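Local coordinates for AclR protein (Streptomyces galilaeus, PDB 2GEY), which probably acts as a hydroxylase in the biosynthesis of aromatic polyketide antibiotics, as a member of the SnoaL-like family, at residues H35-N40 and H117-N122; K56-L61 and G87-V92; D73-R78 and L107-G112. All blocks are in the same frame, centred on the assembly; numbering follows the deposited sequence.

Contact 1 (H35-N40 and H117-N122); sequences HYSEDN and HWDVIN
His35 and His117 meet ring rim to ring rim on one face of strands 33-37 and 113-122, the parallel neighbours in the otherwise antiparallel sheet of the SnoaL-like fold. Their ND1 atoms, His35 ND1 and His117 ND1, lie 3.0 Å apart in a nearly straight hydrogen bond that runs in the plane of each ring, although the ring planes stand almost perpendicular (89°). His117 is modelled in two conformers, and this bond describes one of them, with CG anti to the backbone N (chi1 164°). The other ring nitrogens are bonded too: His35 NE2 to Ser44 OG, His117 NE2 weakly to Glu105 OE2. On the other face Tyr36 and Trp118 run alongside each other, the planes 14° apart but displaced, so little of one ring covers the other. Tyr36 CD1 sits over the indole, offset toward its rim and 3.2 Å from Trp118 NE1, while the phenol oxygen reaches Glu116. Ser37 OG, anti to its backbone N, donates to the syn lone pair of Asp119 OD1 (2.8 Å). Backbone bonds from Tyr36 N to His117 O (2.7 Å) and from Asp119 N to Tyr36 O (3.2 Å) join the strands, and a water carries the link onward between Glu38 N and Asp119 O. Either ND1 could be the donor, the other then accepting, so protonation of the two rings is probably coupled in this conformer.

Contact 2 (K56-L61 and G87-V92); sequences KAFPDL and GEFMGV
Gly87 N donates to Ala57 O (2.9 Å) at the C-terminal end of helix 44-57, meeting the carbonyl well off its axis (C=O...N 119°) and tilted out of its plane, just before Phe58 leaves helical geometry and starts a type I turn to Leu61. Gly87 packs close against the helix end, its CA 4.0 Å from Lys56 O. Beyond it, Phe89 CG lies anti to the backbone N (chi1 -167°), which starts the ring toward the helix end; one face receives the edge of Phe58 in a T-shaped pair, the side chains crossing at about a right angle and the planes 67° apart. Phe58 CE2 is over the centre of the Phe89 ring, 3.7 Å from Phe89 CG. Ala57 CB packs beside the pair, 3.7 Å from Phe89 CD1 and also near Gly87 O. On the outer side a water accepts from Lys56 NZ (2.7 Å) and donates to Glu88 O (2.6 Å), linking the lysine tip to the loop. Leu126 of helix 124-129 touches both phenylalanines, and Phe58 also meets Trp101 and His85. A tetraethylene glycol, probably from the crystallisation liquor, lies near Phe89, which then enters a type I' turn to Val92. This is an aromatic cluster joining a helix terminus to the loop between strands 74-84 and 98-110, in the alpha+beta barrel of the SnoaL-like, NTF2-related fold.

Contact 3 (D73-R78 and L107-G112); sequences DRVALR and LRFVDG
Asp73 OD2 is gripped by two donors, Arg108 NH1 and a water. The water gives the shorter bond to Asp73 OD2, 2.7 Å, and a second of the same length to Phe109 O, tying the aspartate to the backbone of the facing strand. Arg108 NH1 is 3.3 Å from Asp73 OD2, a weak bond within a salt bridge, with the oxygen at the guanidinium edge and the carboxylate and guanidinium planes 51° apart. Arg108 CG, anti to the backbone N (chi1 -173°), lies 3.6 Å from Asp73 CG; further out the chain bends at chi3. Arg108 NE pairs with Glu116. The antiparallel backbones of strands 74-84 and 98-110, neighbours in the mixed sheet, are joined by Phe109 N donating to Asp73 O (2.9 Å) and by the hydrogen-bonded pair of Val75 and Leu107, with Leu107 N 2.8 Å from Val75 O. On the face of Val75 and Leu107, Val75 CG2 approaches Phe109 CE1, and Cys10 of helix 3-18 touches all three side chains. The charge of Arg108 is probably shared between Asp73 and Glu116, with Glu116 the stronger partner, while the long Asp73 bridge would add mainly electrostatic attraction to backbone bonds already of good length and angle.

From the N terminus, strand 33-37 opens contact 1, whose loop closes only at strand 113-122, near the end of the sheet-forming chain; contacts 2 and 3 are both nested inside it. The end of helix 44-57 opens contact 2, and residues 73-78 open contact 3 before 87-92 closes contact 2, so these two loops cross, with 107-112 closing the later one. Contacts 1 and 3 share the mixed sheet through neighbouring strands 98-110 and 113-122 and touch directly, His117 against Leu107 and Trp118 against Arg108; both also reach the second subunit. Contact 2 touches neither, and lies on the opposite side of the chain's centre from contact 3, their centres about 28 Å apart.

Contact 1 (H35-N40 and H117-N122)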
loop_
_atom_site.group_PDB
_atom_site.type_symbol
_atom_site.label_atom_id
_atom_site.label_comp_id
_atom_site.label_asym_id
_atom_site.label_seq_id
_atom_site.Cartn_x
_atom_site.Cartn_y
_atom_site.Cartn_z
ATOM N N HIS A 35 9.971 14.305 -5.674
ATOM C CA HIS A 35 8.984 13.238 -5.652
ATOM C C HIS A 35 9.687 11.894 -5.587
ATOM O O HIS A 35 10.667 11.670 -6.303
ATOM C CB HIS A 35 8.126 13.260 -6.913
ATOM C CG HIS A 35 7.529 14.594 -7.230
ATOM N ND1 HIS A 35 6.319 15.007 -6.720
ATOM C CD2 HIS A 35 7.953 15.586 -8.045
ATOM C CE1 HIS A 35 6.035 16.207 -7.189
ATOM N NE2 HIS A 35 7.009 16.580 -7.997
ATOM N N TYR A 36 9.174 11.001 -4.749
ATOM C CA TYR A 36 9.689 9.646 -4.639
ATOM C C TYR A 36 8.580 8.623 -4.849
ATOM O O TYR A 36 7.448 8.801 -4.385
ATOM C CB TYR A 36 10.311 9.399 -3.264
ATOM C CG TYR A 36 11.239 10.480 -2.769
ATOM C CD1 TYR A 36 10.752 11.538 -2.017
ATOM C CD2 TYR A 36 12.600 10.430 -3.020
ATOM C CE1 TYR A 36 11.587 12.529 -1.542
ATOM C CE2 TYR A 36 13.447 11.421 -2.545
ATOM C CZ TYR A 36 12.928 12.462 -1.795
ATOM O OH TYR A 36 13.751 13.457 -1.315
ATOM N N SER A 37 8.922 7.540 -5.533
ATOM C CA SER A 37 8.037 6.400 -5.684
ATOM C C SER A 37 8.884 5.133 -5.759
ATOM O O SER A 37 9.855 5.079 -6.517
ATOM C CB SER A 37 7.190 6.570 -6.946
ATOM O OG SER A 37 6.269 5.502 -7.068
ATOM N N GLU A 38 8.530 4.134 -4.954
ATOM C CA GLU A 38 9.291 2.892 -4.846
ATOM C C GLU A 38 10.761 3.158 -4.494
ATOM O O GLU A 38 11.667 2.491 -4.995
ATOM C CB GLU A 38 9.149 2.057 -6.128
ATOM C CG GLU A 38 7.694 1.794 -6.504
ATOM C CD GLU A 38 7.535 0.829 -7.666
ATOM O OE1 GLU A 38 8.562 0.412 -8.237
ATOM O OE2 GLU A 38 6.380 0.486 -7.996
ATOM N N ASP A 39 10.968 4.139 -3.615
ATOM C CA ASP A 39 12.292 4.542 -3.111
ATOM C C ASP A 39 13.247 5.104 -4.169
ATOM O O ASP A 39 14.446 5.187 -3.931
ATOM C CB ASP A 39 12.962 3.395 -2.327
ATOM C CG ASP A 39 12.135 2.942 -1.131
ATOM O OD1 ASP A 39 11.307 3.741 -0.638
ATOM O OD2 ASP A 39 12.298 1.786 -0.689
ATOM N N ASN A 40 12.709 5.512 -5.317
ATOM C CA ASN A 40 13.478 6.185 -6.361
ATOM C C ASN A 40 12.860 7.543 -6.620
ATOM O O ASN A 40 11.642 7.680 -6.540
ATOM C CB ASN A 40 13.422 5.399 -7.669
ATOM C CG ASN A 40 14.008 4.014 -7.551
ATOM O OD1 ASN A 40 15.156 3.845 -7.147
ATOM N ND2 ASN A 40 13.220 3.008 -7.915
ATOM N N HIS A 117 7.415 14.587 -1.610
ATOM C CA HIS A 117 6.204 13.840 -1.882
ATOM C C HIS A 117 6.571 12.367 -2.088
ATOM O O HIS A 117 7.375 12.053 -2.962
ATOM C CB HIS A 117 5.532 14.454 -3.120
ATOM C CG HIS A 117 4.485 13.592 -3.747
ATOM N ND1 HIS A 117 4.421 13.380 -5.107
ATOM C CD2 HIS A 117 3.466 12.882 -3.206
ATOM C CE1 HIS A 117 3.403 12.582 -5.378
ATOM N NE2 HIS A 117 2.808 12.266 -4.244
ATOM N N TRP A 118 6.001 11.485 -1.270
ATOM C CA TRP A 118 6.198 10.043 -1.400
ATOM C C TRP A 118 4.854 9.379 -1.670
ATOM O O TRP A 118 3.846 9.742 -1.048
ATOM C CB TRP A 118 6.761 9.439 -0.111
ATOM C CG TRP A 118 8.044 9.997 0.391
ATOM C CD1 TRP A 118 9.290 9.497 0.174
ATOM C CD2 TRP A 118 8.210 11.128 1.254
ATOM N NE1 TRP A 118 10.226 10.250 0.834
ATOM C CE2 TRP A 118 9.595 11.261 1.504
ATOM C CE3 TRP A 118 7.325 12.035 1.849
ATOM C CZ2 TRP A 118 10.119 12.277 2.314
ATOM C CZ3 TRP A 118 7.845 13.051 2.648
ATOM C CH2 TRP A 118 9.228 13.160 2.874
ATOM N N ASP A 119 4.819 8.407 -2.577
ATOM C CA ASP A 119 3.590 7.636 -2.800
ATOM C C ASP A 119 3.836 6.141 -2.685
ATOM O O ASP A 119 4.932 5.659 -2.968
ATOM C CB ASP A 119 2.937 7.976 -4.153
ATOM C CG ASP A 119 3.794 7.587 -5.353
ATOM O OD1 ASP A 119 4.229 6.416 -5.455
ATOM O OD2 ASP A 119 4.016 8.456 -6.233
ATOM N N VAL A 120 2.810 5.431 -2.240
ATOM C CA VAL A 120 2.762 3.982 -2.322
ATOM C C VAL A 120 1.433 3.677 -2.984
ATOM O O VAL A 120 0.366 3.936 -2.409
ATOM C CB VAL A 120 2.856 3.315 -0.936
ATOM C CG1 VAL A 120 2.653 1.814 -1.049
ATOM C CG2 VAL A 120 4.188 3.637 -0.272
ATOM N N ILE A 121 1.493 3.152 -4.204
ATOM C CA ILE A 121 0.307 2.965 -5.005
ATOM C C ILE A 121 0.064 1.485 -5.272
ATOM O O ILE A 121 0.931 0.794 -5.811
ATOM C CB ILE A 121 0.405 3.714 -6.344
ATOM C CG1 ILE A 121 0.719 5.196 -6.103
ATOM C CG2 ILE A 121 -0.899 3.546 -7.138
ATOM C CD1 ILE A 121 1.041 5.959 -7.341
ATOM N N ASN A 122 -1.113 1.019 -4.862
ATOM C CA ASN A 122 -1.581 -0.320 -5.154
ATOM C C ASN A 122 -2.525 -0.288 -6.342
ATOM O O ASN A 122 -3.716 0.015 -6.184
ATOM C CB ASN A 122 -2.312 -0.926 -3.953
ATOM C CG ASN A 122 -2.950 -2.258 -4.282
ATOM O OD1 ASN A 122 -2.502 -2.945 -5.191
ATOM N ND2 ASN A 122 -4.008 -2.621 -3.561
HETATM O O HOH W 1 5.716 10.609 -5.415
HETATM O O HOH W 2 7.013 3.884 -2.536
#

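Contact 2 (K56-L61 and G87-V92)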
loop_
_atom_site.group_PDB
_atom_site.type_symbol
_atom_site.label_atom_id
_atom_site.label_comp_id
_atom_site.label_asym_id
_atom_site.label_seq_id
_atom_site.Cartn_x
_atom_site.Cartn_y
_atom_site.Cartn_z
ATOM N N LYS A 56 -6.386 11.871 -18.496
ATOM C CA LYS A 56 -6.923 11.572 -19.827
ATOM C C LYS A 56 -7.584 10.187 -19.889
ATOM O O LYS A 56 -8.647 10.023 -20.485
ATOM C CB LYS A 56 -5.816 11.655 -20.877
ATOM C CG LYS A 56 -6.331 11.589 -22.290
ATOM C CD LYS A 56 -5.211 11.465 -23.322
ATOM C CE LYS A 56 -5.749 10.946 -24.653
ATOM N NZ LYS A 56 -6.276 9.534 -24.552
ATOM N N ALA A 57 -6.947 9.201 -19.267
ATOM C CA ALA A 57 -7.439 7.823 -19.283
ATOM C C ALA A 57 -8.687 7.666 -18.411
ATOM O O ALA A 57 -9.604 6.906 -18.759
ATOM C CB ALA A 57 -6.355 6.880 -18.814
ATOM N N PHE A 58 -8.701 8.400 -17.296
ATOM C CA PHE A 58 -9.749 8.326 -16.277
ATOM C C PHE A 58 -10.329 9.722 -15.982
ATOM O O PHE A 58 -10.169 10.252 -14.878
ATOM C CB PHE A 58 -9.162 7.691 -15.021
ATOM C CG PHE A 58 -8.491 6.374 -15.287
ATOM C CD1 PHE A 58 -9.246 5.263 -15.625
ATOM C CD2 PHE A 58 -7.104 6.257 -15.250
ATOM C CE1 PHE A 58 -8.640 4.047 -15.897
ATOM C CE2 PHE A 58 -6.489 5.035 -15.515
ATOM C CZ PHE A 58 -7.261 3.934 -15.846
ATOM N N PRO A 59 -11.027 10.307 -16.970
ATOM C CA PRO A 59 -11.445 11.720 -16.917
ATOM C C PRO A 59 -12.457 12.075 -15.829
ATOM O O PRO A 59 -12.645 13.262 -15.533
ATOM C CB PRO A 59 -12.052 11.953 -18.299
ATOM C CG PRO A 59 -12.472 10.626 -18.771
ATOM C CD PRO A 59 -11.455 9.667 -18.229
ATOM N N ASP A 60 -13.105 11.063 -15.258
ATOM C CA ASP A 60 -14.108 11.260 -14.219
ATOM C C ASP A 60 -13.618 10.778 -12.859
ATOM O O ASP A 60 -14.416 10.537 -11.949
ATOM C CB ASP A 60 -15.399 10.533 -14.602
ATOM C CG ASP A 60 -15.213 9.034 -14.781
ATOM O OD1 ASP A 60 -14.089 8.505 -14.618
ATOM O OD2 ASP A 60 -16.215 8.374 -15.101
ATOM N N LEU A 61 -12.307 10.635 -12.702
ATOM C CA LEU A 61 -11.785 10.016 -11.492
ATOM C C LEU A 61 -12.179 10.814 -10.251
ATOM O O LEU A 61 -12.356 12.041 -10.307
ATOM C CB LEU A 61 -10.270 9.815 -11.564
ATOM C CG LEU A 61 -9.388 11.063 -11.626
ATOM C CD1 LEU A 61 -9.120 11.636 -10.232
ATOM C CD2 LEU A 61 -8.071 10.731 -12.332
ATOM N N GLY A 87 -10.066 6.421 -21.610
ATOM C CA GLY A 87 -8.935 6.641 -22.522
ATOM C C GLY A 87 -7.909 5.529 -22.421
ATOM O O GLY A 87 -7.847 4.835 -21.412
ATOM N N GLU A 88 -7.108 5.350 -23.473
ATOM C CA GLU A 88 -6.094 4.300 -23.471
ATOM C C GLU A 88 -5.168 4.460 -22.264
ATOM O O GLU A 88 -4.760 5.567 -21.913
ATOM C CB GLU A 88 -5.287 4.285 -24.776
ATOM C CG GLU A 88 -4.453 3.011 -24.970
ATOM C CD GLU A 88 -3.641 3.005 -26.258
ATOM O OE1 GLU A 88 -2.465 2.584 -26.219
ATOM O OE2 GLU A 88 -4.181 3.391 -27.316
ATOM N N PHE A 89 -4.861 3.335 -21.620
ATOM C CA PHE A 89 -3.992 3.325 -20.456
ATOM C C PHE A 89 -3.173 2.041 -20.421
ATOM O O PHE A 89 -3.720 0.949 -20.571
ATOM C CB PHE A 89 -4.819 3.456 -19.176
ATOM C CG PHE A 89 -3.996 3.763 -17.961
ATOM C CD1 PHE A 89 -3.357 4.988 -17.838
ATOM C CD2 PHE A 89 -3.849 2.834 -16.949
ATOM C CE1 PHE A 89 -2.590 5.279 -16.724
ATOM C CE2 PHE A 89 -3.081 3.115 -15.828
ATOM C CZ PHE A 89 -2.454 4.341 -15.713
ATOM N N MET A 90 -1.862 2.189 -20.227
ATOM C CA MET A 90 -0.912 1.070 -20.236
ATOM C C MET A 90 -1.079 0.169 -21.457
ATOM O O MET A 90 -0.975 -1.053 -21.357
ATOM C CB MET A 90 -1.050 0.236 -18.964
ATOM C CG MET A 90 -0.875 1.018 -17.686
ATOM S SD MET A 90 -0.831 -0.020 -16.215
ATOM C CE MET A 90 -2.200 -1.124 -16.490
ATOM N N GLY A 91 -1.349 0.783 -22.607
ATOM C CA GLY A 91 -1.524 0.055 -23.854
ATOM C C GLY A 91 -2.859 -0.651 -24.013
ATOM O O GLY A 91 -3.068 -1.352 -24.999
ATOM N N VAL A 92 -3.771 -0.465 -23.062
ATOM C CA VAL A 92 -5.079 -1.117 -23.107
ATOM C C VAL A 92 -6.148 -0.129 -23.560
ATOM O O VAL A 92 -6.300 0.938 -22.967
ATOM C CB VAL A 92 -5.462 -1.682 -21.725
ATOM C CG1 VAL A 92 -6.838 -2.345 -21.772
ATOM C CG2 VAL A 92 -4.406 -2.660 -21.258
HETATM O O HOH W 3 -5.683 7.942 -22.422
#

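Contact 3 (D73-R78 and L107-G112)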
loop_
_atom_site.group_PDB
_atom_site.type_symbol
_atom_site.label_atom_id
_atom_site.label_comp_id
_atom_site.label_asym_id
_atom_site.label_seq_id
_atom_site.Cartn_x
_atom_site.Cartn_y
_atom_site.Cartn_z
ATOM N N ASP A 73 5.978 18.226 10.268
ATOM C CA ASP A 73 5.733 18.955 9.011
ATOM C C ASP A 73 5.160 18.069 7.895
ATOM O O ASP A 73 5.116 18.484 6.725
ATOM C CB ASP A 73 7.022 19.654 8.538
ATOM C CG ASP A 73 8.233 18.715 8.459
ATOM O OD1 ASP A 73 8.113 17.498 8.736
ATOM O OD2 ASP A 73 9.339 19.217 8.132
ATOM N N ARG A 74 4.692 16.874 8.261
ATOM C CA ARG A 74 4.205 15.907 7.297
ATOM C C ARG A 74 2.706 15.633 7.418
ATOM O O ARG A 74 2.113 15.774 8.490
ATOM C CB ARG A 74 4.972 14.597 7.455
ATOM C CG ARG A 74 6.426 14.689 7.038
ATOM C CD ARG A 74 7.146 13.358 7.200
ATOM N NE ARG A 74 7.363 13.032 8.607
ATOM C CZ ARG A 74 6.988 11.906 9.228
ATOM N NH1 ARG A 74 6.365 10.923 8.596
ATOM N NH2 ARG A 74 7.257 11.765 10.515
ATOM N N VAL A 75 2.121 15.217 6.298
ATOM C CA VAL A 75 0.740 14.758 6.237
ATOM C C VAL A 75 0.718 13.497 5.370
ATOM O O VAL A 75 1.446 13.428 4.372
ATOM C CB VAL A 75 -0.192 15.820 5.620
ATOM C CG1 VAL A 75 -1.651 15.329 5.625
ATOM C CG2 VAL A 75 -0.066 17.153 6.355
ATOM N N ALA A 76 -0.094 12.514 5.754
ATOM C CA ALA A 76 -0.294 11.297 4.957
ATOM C C ALA A 76 -1.790 11.053 4.752
ATOM O O ALA A 76 -2.585 11.185 5.695
ATOM C CB ALA A 76 0.341 10.095 5.637
ATOM N N LEU A 77 -2.156 10.693 3.527
ATOM C CA LEU A 77 -3.543 10.455 3.158
ATOM C C LEU A 77 -3.637 9.073 2.556
ATOM O O LEU A 77 -2.878 8.752 1.638
ATOM C CB LEU A 77 -4.024 11.460 2.119
ATOM C CG LEU A 77 -3.992 12.923 2.575
ATOM C CD1 LEU A 77 -2.639 13.533 2.265
ATOM C CD2 LEU A 77 -5.082 13.699 1.890
ATOM N N ARG A 78 -4.559 8.276 3.065
ATOM C CA ARG A 78 -4.896 6.996 2.464
ATOM C C ARG A 78 -6.139 7.241 1.612
ATOM O O ARG A 78 -7.185 7.663 2.121
ATOM C CB ARG A 78 -5.159 5.941 3.540
ATOM C CG ARG A 78 -5.498 4.565 2.963
ATOM C CD ARG A 78 -5.374 3.451 3.994
ATOM N NE ARG A 78 -6.112 3.748 5.222
ATOM C CZ ARG A 78 -7.409 3.521 5.403
ATOM N NH1 ARG A 78 -8.148 2.983 4.459
ATOM N NH2 ARG A 78 -7.969 3.830 6.553
ATOM N N LEU A 107 3.295 13.819 2.317
ATOM C CA LEU A 107 3.784 15.132 1.907
ATOM C C LEU A 107 4.496 15.814 3.064
ATOM O O LEU A 107 4.038 15.740 4.202
ATOM C CB LEU A 107 2.619 16.018 1.452
ATOM C CG LEU A 107 1.775 15.572 0.254
ATOM C CD1 LEU A 107 0.726 16.625 -0.034
ATOM C CD2 LEU A 107 2.624 15.317 -0.980
ATOM N N ARG A 108 5.616 16.469 2.770
ATOM C CA ARG A 108 6.321 17.284 3.757
ATOM C C ARG A 108 6.287 18.735 3.287
ATOM O O ARG A 108 6.559 19.020 2.112
ATOM C CB ARG A 108 7.771 16.817 3.955
ATOM C CG ARG A 108 8.465 17.543 5.110
ATOM C CD ARG A 108 9.804 16.952 5.440
ATOM N NE ARG A 108 10.823 17.346 4.479
ATOM C CZ ARG A 108 11.499 18.494 4.510
ATOM N NH1 ARG A 108 11.257 19.426 5.429
ATOM N NH2 ARG A 108 12.424 18.723 3.590
ATOM N N PHE A 109 5.970 19.641 4.215
ATOM C CA PHE A 109 5.787 21.063 3.918
ATOM C C PHE A 109 6.909 21.917 4.473
ATOM O O PHE A 109 7.418 21.649 5.559
ATOM C CB PHE A 109 4.485 21.574 4.544
ATOM C CG PHE A 109 3.247 21.113 3.831
ATOM C CD1 PHE A 109 2.759 19.828 4.032
ATOM C CD2 PHE A 109 2.572 21.966 2.959
ATOM C CE1 PHE A 109 1.623 19.390 3.365
ATOM C CE2 PHE A 109 1.429 21.541 2.300
ATOM C CZ PHE A 109 0.962 20.246 2.502
ATOM N N VAL A 110 7.265 22.959 3.724
ATOM C CA VAL A 110 8.081 24.063 4.226
ATOM C C VAL A 110 7.438 25.357 3.735
ATOM O O VAL A 110 7.167 25.502 2.542
ATOM C CB VAL A 110 9.550 24.015 3.723
ATOM C CG1 VAL A 110 10.311 25.234 4.232
ATOM C CG2 VAL A 110 10.237 22.734 4.165
ATOM N N ASP A 111 7.176 26.278 4.661
ATOM C CA ASP A 111 6.550 27.563 4.346
ATOM C C ASP A 111 5.268 27.428 3.527
ATOM O O ASP A 111 5.028 28.213 2.608
ATOM C CB ASP A 111 7.542 28.476 3.620
ATOM C CG ASP A 111 8.731 28.836 4.476
ATOM O OD1 ASP A 111 8.576 28.890 5.718
ATOM O OD2 ASP A 111 9.827 29.055 3.912
ATOM N N GLY A 112 4.459 26.425 3.854
ATOM C CA GLY A 112 3.177 26.211 3.194
ATOM C C GLY A 112 3.233 25.524 1.836
ATOM O O GLY A 112 2.192 25.320 1.210
HETATM O O HOH W 4 9.435 21.800 7.345
#